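Local coordinates for protein glucose-1-phosphate uridylyltransferase (Sphingomonas elodea, PDB 2UX8) that probably catalyses the transfer of a uridylyl group from UTP to alpha-D-glucose 1-phosphate, giving UDP-glucose and diphosphate, and is seen here with bound glucose 1-phosphate, at residues P13-V18 with G131-A136; M63-G68 with I108-Q113. All coordinates share one frame; numbering follows the deposited sequence.

Interaction 1 of 2, residues P13-V18 with G131-A136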
loop_
_atom_site.group_PDB
_atom_site.type_symbol
_atom_site.label_atom_id
_atom_site.label_comp_id
_atom_site.label_asym_id
_atom_site.label_seq_id
_atom_site.Cartn_x
_atom_site.Cartn_y
_atom_site.Cartn_z
ATOM N N PRO C 13 21.520 4.847 28.613
ATOM C CA PRO C 13 21.818 3.543 28.032
ATOM C C PRO C 13 21.434 3.584 26.562
ATOM O O PRO C 13 20.783 4.538 26.122
ATOM C CB PRO C 13 20.927 2.610 28.841
ATOM C CG PRO C 13 19.716 3.451 29.087
ATOM C CD PRO C 13 20.296 4.801 29.437
ATOM N N LEU C 14 21.856 2.597 25.780
ATOM C CA LEU C 14 21.432 2.609 24.395
ATOM C C LEU C 14 20.377 1.552 24.208
ATOM O O LEU C 14 20.649 0.352 24.138
ATOM C CB LEU C 14 22.574 2.394 23.408
ATOM C CG LEU C 14 23.452 1.179 23.511
ATOM C CD1 LEU C 14 24.059 0.901 22.169
ATOM C CD2 LEU C 14 24.511 1.446 24.539
ATOM N N ARG C 15 19.154 2.040 24.173
ATOM C CA ARG C 15 17.990 1.220 23.986
ATOM C C ARG C 15 17.559 1.546 22.564
ATOM O O ARG C 15 16.425 1.284 22.185
ATOM C CB ARG C 15 16.914 1.644 24.992
ATOM C CG ARG C 15 16.946 3.139 25.326
ATOM C CD ARG C 15 15.599 3.657 25.833
ATOM N NE ARG C 15 15.456 5.103 25.640
ATOM C CZ ARG C 15 14.291 5.749 25.643
ATOM N NH1 ARG C 15 13.162 5.079 25.832
ATOM N NH2 ARG C 15 14.251 7.062 25.443
ATOM N N LYS C 16 18.470 2.111 21.769
ATOM C CA LYS C 16 18.080 2.490 20.418
ATOM C C LYS C 16 19.025 2.212 19.271
ATOM O O LYS C 16 20.240 2.371 19.372
ATOM C CB LYS C 16 17.690 3.969 20.393
ATOM C CG LYS C 16 16.545 4.303 21.321
ATOM C CD LYS C 16 16.186 5.774 21.287
ATOM C CE LYS C 16 14.971 6.038 22.166
ATOM N NZ LYS C 16 14.913 7.446 22.627
ATOM N N ALA C 17 18.421 1.806 18.162
ATOM C CA ALA C 17 19.136 1.494 16.937
ATOM C C ALA C 17 18.416 2.120 15.745
ATOM O O ALA C 17 17.181 2.141 15.682
ATOM C CB ALA C 17 19.227 -0.008 16.758
ATOM N N VAL C 18 19.197 2.635 14.801
ATOM C CA VAL C 18 18.645 3.260 13.608
ATOM C C VAL C 18 18.966 2.414 12.396
ATOM O O VAL C 18 20.115 2.042 12.182
ATOM C CB VAL C 18 19.220 4.666 13.404
ATOM C CG1 VAL C 18 18.734 5.249 12.086
ATOM C CG2 VAL C 18 18.807 5.549 14.555
ATOM N N GLY C 131 17.265 11.629 20.653
ATOM C CA GLY C 131 17.398 12.584 21.743
ATOM C C GLY C 131 18.795 12.745 22.283
ATOM O O GLY C 131 19.731 12.935 21.510
ATOM N N ASP C 132 18.942 12.725 23.603
ATOM C CA ASP C 132 20.272 12.817 24.181
ATOM C C ASP C 132 20.615 11.408 24.636
ATOM O O ASP C 132 20.753 11.146 25.826
ATOM C CB ASP C 132 20.322 13.743 25.396
ATOM C CG ASP C 132 21.702 14.357 25.602
ATOM O OD1 ASP C 132 22.088 14.560 26.767
ATOM O OD2 ASP C 132 22.400 14.651 24.604
ATOM N N GLU C 133 20.749 10.493 23.689
ATOM C CA GLU C 133 21.056 9.112 24.023
ATOM C C GLU C 133 22.023 8.569 23.011
ATOM O O GLU C 133 22.078 9.043 21.885
ATOM C CB GLU C 133 19.790 8.238 23.972
ATOM C CG GLU C 133 18.718 8.578 24.991
ATOM C CD GLU C 133 17.667 7.480 25.158
ATOM O OE1 GLU C 133 18.044 6.295 25.303
ATOM O OE2 GLU C 133 16.463 7.810 25.176
ATOM N N PRO C 134 22.835 7.593 23.413
ATOM C CA PRO C 134 23.777 7.012 22.460
ATOM C C PRO C 134 22.906 6.118 21.566
ATOM O O PRO C 134 21.853 5.656 21.997
ATOM C CB PRO C 134 24.732 6.232 23.362
ATOM C CG PRO C 134 23.891 5.906 24.554
ATOM C CD PRO C 134 23.132 7.164 24.790
ATOM N N PHE C 135 23.311 5.887 20.326
ATOM C CA PHE C 135 22.488 5.064 19.453
ATOM C C PHE C 135 23.318 4.181 18.539
ATOM O O PHE C 135 24.492 4.453 18.313
ATOM C CB PHE C 135 21.558 5.968 18.629
ATOM C CG PHE C 135 22.286 6.955 17.769
ATOM C CD1 PHE C 135 22.468 6.717 16.412
ATOM C CD2 PHE C 135 22.837 8.107 18.327
ATOM C CE1 PHE C 135 23.194 7.615 15.616
ATOM C CE2 PHE C 135 23.558 9.001 17.553
ATOM C CZ PHE C 135 23.739 8.754 16.188
ATOM N N ALA C 136 22.696 3.121 18.030
ATOM C CA ALA C 136 23.348 2.195 17.113
ATOM C C ALA C 136 22.833 2.449 15.690
ATOM O O ALA C 136 21.785 3.064 15.497
ATOM C CB ALA C 136 23.041 0.763 17.523
HETATM O O HOH W 1 19.467 4.968 22.795
#
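Ala17 and Ala136 face each other in a short parallel beta pairing, in which Ala136 N donates to Lys16 O (2.9 Å) and Val18 N to Ala136 O (2.7 Å); before it the two chains diverge, and side chains and a water take over. The carboxylate of Glu133 meets the guanidinium of Arg15 at the edge, with the two planes only 3° apart, and Arg15 NE gives a nearly straight bond to the syn lone pair of Glu133 OE1 at 2.9 Å. OE2 of Glu133 lies beside NH2 of the same arginine, so the salt bridge pairs both carboxylate oxygens with the NE/NH2 edge. The extended chain of Lys16 brings a second cation to OE2: its NZ stands 3.0 Å away, well above the carboxylate plane, while its CE lies above one face of the guanidinium, offset toward the rim. Two positive groups converge on one carboxylate, probably favouring its ionised form. Lys16 NZ also donates to Ile129 O, tying the network to the C-terminal end of helix 127-130. A water donates to Pro134 O (2.6 Å) and Glu133 OE1 and weakly accepts from Arg15 N, bridging the two segments. On the apolar side, Leu14 CB rests 3.9 Å from CG of the Pro134 ring, and the two alanine methyls meet on one face of the sheet. Strand 16-21 is thereby joined to strand 135-138 within the central sheet of this GT-A-type domain. Tyr158 of helix 150-161 packs on Leu14 and Pro134, Met223 of helix 221-228 touches Phe135, and strand 62-67 adjoins strand 16-21.

Interaction 2 of 2, residues M63-G68 with I108-Q113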
loop_
_atom_site.group_PDB
_atom_site.type_symbol
_atom_site.label_atom_id
_atom_site.label_comp_id
_atom_site.label_asym_id
_atom_site.label_seq_id
_atom_site.Cartn_x
_atom_site.Cartn_y
_atom_site.Cartn_z
ATOM N N MET C 63 13.730 0.077 17.898
ATOM C CA MET C 63 14.191 0.092 16.515
ATOM C C MET C 63 13.546 1.275 15.814
ATOM O O MET C 63 12.328 1.462 15.894
ATOM C CB MET C 63 13.756 -1.172 15.788
ATOM C CG MET C 63 13.909 -2.406 16.600
ATOM S SD MET C 63 15.603 -2.588 17.111
ATOM C CE MET C 63 15.918 -4.146 16.511
ATOM N N ILE C 64 14.341 2.098 15.147
ATOM C CA ILE C 64 13.751 3.209 14.428
ATOM C C ILE C 64 14.194 3.109 12.979
ATOM O O ILE C 64 15.369 3.226 12.651
ATOM C CB ILE C 64 14.062 4.595 15.107
ATOM C CG1 ILE C 64 14.798 5.516 14.153
ATOM C CG2 ILE C 64 14.816 4.407 16.411
ATOM C CD1 ILE C 64 13.884 6.480 13.451
ATOM N N PHE C 65 13.219 2.805 12.126
ATOM C CA PHE C 65 13.421 2.645 10.685
ATOM C C PHE C 65 13.234 3.963 9.958
ATOM O O PHE C 65 12.207 4.617 10.121
ATOM C CB PHE C 65 12.392 1.674 10.075
ATOM C CG PHE C 65 12.600 0.227 10.421
ATOM C CD1 PHE C 65 13.412 -0.160 11.482
ATOM C CD2 PHE C 65 11.928 -0.759 9.705
ATOM C CE1 PHE C 65 13.545 -1.505 11.822
ATOM C CE2 PHE C 65 12.061 -2.112 10.050
ATOM C CZ PHE C 65 12.868 -2.476 11.107
ATOM N N VAL C 66 14.218 4.359 9.162
ATOM C CA VAL C 66 14.073 5.570 8.366
ATOM C C VAL C 66 13.878 5.022 6.946
ATOM O O VAL C 66 14.825 4.575 6.299
ATOM C CB VAL C 66 15.306 6.520 8.530
ATOM C CG1 VAL C 66 16.408 5.806 9.205
ATOM C CG2 VAL C 66 15.744 7.084 7.197
ATOM N N THR C 67 12.616 5.024 6.509
ATOM C CA THR C 67 12.204 4.476 5.214
ATOM C C THR C 67 12.024 5.383 4.020
ATOM O O THR C 67 12.151 6.604 4.087
ATOM C CB THR C 67 10.878 3.724 5.326
ATOM O OG1 THR C 67 10.057 4.370 6.301
ATOM C CG2 THR C 67 11.099 2.282 5.695
ATOM N N GLY C 68 11.692 4.725 2.916
ATOM C CA GLY C 68 11.456 5.397 1.660
ATOM C C GLY C 68 10.007 5.264 1.238
ATOM O O GLY C 68 9.126 4.917 2.038
ATOM N N ILE C 108 9.076 -0.237 17.524
ATOM C CA ILE C 108 9.527 -0.042 16.159
ATOM C C ILE C 108 8.840 1.199 15.632
ATOM O O ILE C 108 7.623 1.238 15.533
ATOM C CB ILE C 108 9.181 -1.223 15.257
ATOM C CG1 ILE C 108 9.946 -2.470 15.730
ATOM C CG2 ILE C 108 9.516 -0.870 13.819
ATOM C CD1 ILE C 108 10.008 -3.595 14.727
ATOM N N ALA C 109 9.627 2.221 15.317
ATOM C CA ALA C 109 9.084 3.471 14.820
ATOM C C ALA C 109 9.601 3.727 13.415
ATOM O O ALA C 109 10.730 3.361 13.091
ATOM C CB ALA C 109 9.478 4.602 15.746
ATOM N N TYR C 110 8.761 4.340 12.583
ATOM C CA TYR C 110 9.124 4.653 11.202
ATOM C C TYR C 110 9.071 6.146 10.926
ATOM O O TYR C 110 8.198 6.849 11.439
ATOM C CB TYR C 110 8.172 3.996 10.198
ATOM C CG TYR C 110 7.968 2.521 10.363
ATOM C CD1 TYR C 110 7.117 2.023 11.342
ATOM C CD2 TYR C 110 8.631 1.615 9.539
ATOM C CE1 TYR C 110 6.931 0.642 11.502
ATOM C CE2 TYR C 110 8.456 0.234 9.686
ATOM C CZ TYR C 110 7.604 -0.246 10.667
ATOM O OH TYR C 110 7.417 -1.606 10.803
ATOM N N VAL C 111 10.005 6.620 10.108
ATOM C CA VAL C 111 10.028 8.014 9.697
ATOM C C VAL C 111 10.462 8.026 8.248
ATOM O O VAL C 111 11.410 7.340 7.871
ATOM C CB VAL C 111 10.993 8.871 10.524
ATOM C CG1 VAL C 111 10.547 8.869 11.958
ATOM C CG2 VAL C 111 12.418 8.368 10.386
ATOM N N ARG C 112 9.747 8.787 7.427
ATOM C CA ARG C 112 10.053 8.872 6.007
ATOM C C ARG C 112 11.225 9.800 5.743
ATOM O O ARG C 112 11.278 10.915 6.260
ATOM C CB ARG C 112 8.822 9.357 5.240
ATOM C CG ARG C 112 7.629 8.437 5.364
ATOM C CD ARG C 112 7.849 7.144 4.595
ATOM N NE ARG C 112 7.180 7.162 3.298
ATOM C CZ ARG C 112 6.026 6.547 3.039
ATOM N NH1 ARG C 112 5.412 5.856 3.992
ATOM N NH2 ARG C 112 5.482 6.627 1.829
ATOM N N GLN C 113 12.161 9.331 4.932
ATOM C CA GLN C 113 13.348 10.099 4.594
ATOM C C GLN C 113 12.997 11.207 3.618
ATOM O O GLN C 113 13.673 12.237 3.559
ATOM C CB GLN C 113 14.385 9.189 3.968
ATOM C CG GLN C 113 15.682 9.871 3.703
ATOM C CD GLN C 113 16.602 9.036 2.852
ATOM O OE1 GLN C 113 16.165 8.396 1.891
ATOM N NE2 GLN C 113 17.890 9.049 3.181
#
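Phe65 and Tyr110 lie side by side and point the same way from neighbouring parallel strands, their ring planes turned 79° apart. Phe65 CD2 approaches Tyr110 CE2 to 3.6 Å, an oblique meeting of the two rings. On the same face, Met63 CB packs against Ile108 CG1 at 4.0 Å, and beyond the rings Thr67 OG1 lies near Arg112 CD. Bends at chi2 (-71°) and chi3 (-100°) turn the Arg112 guanidinium so that Gly68 O lies over one of its faces, too poorly angled to NE for a hydrogen bond; the charged end of Arg112 is held by salt bridges to Asp76 and Asp79 of the second subunit. The opposite face is aliphatic: Ile64 CD1 and Val66 CB both touch CG2 of Val111, each at 3.9 Å. Five backbone bonds keep the strands in step, from Ala109 N to Met63 O at one end to Gln113 N to Thr67 O (2.9 Å) at the other. Helix 47-57 and Phe78 cover the Met63 and Phe65 side, whereas helix 119-125 packs on Val66 and Gln113. Strand 62-67 is flanked by strand 16-21, and beyond strand 108-112 the sheet continues into an antiparallel strand of the second subunit.

How the interactions relate
Interactions 1 and 2 belong to one sheet and meet where strand 16-21 runs beside strand 62-67: Ala17 O probably accepts a hydrogen bond from Ile64 N, and Val18 CG1 packs on Val66 CG1. Both are largely buried, but interaction 1 includes the exposed Pro13 and partly exposed residues just before the strands, and relies there on charges and water. Interaction 2 is a regular parallel pairing over strands 63-67 and 108-112, mainly apolar, its charge kept to the subunit interface. In sequence it is nested within interaction 1. Both touch the second subunit, interaction 1 through a long, weak ion pair of Arg15 and packing of Lys16, interaction 2 through sheet continuation and the Arg112 salt bridges.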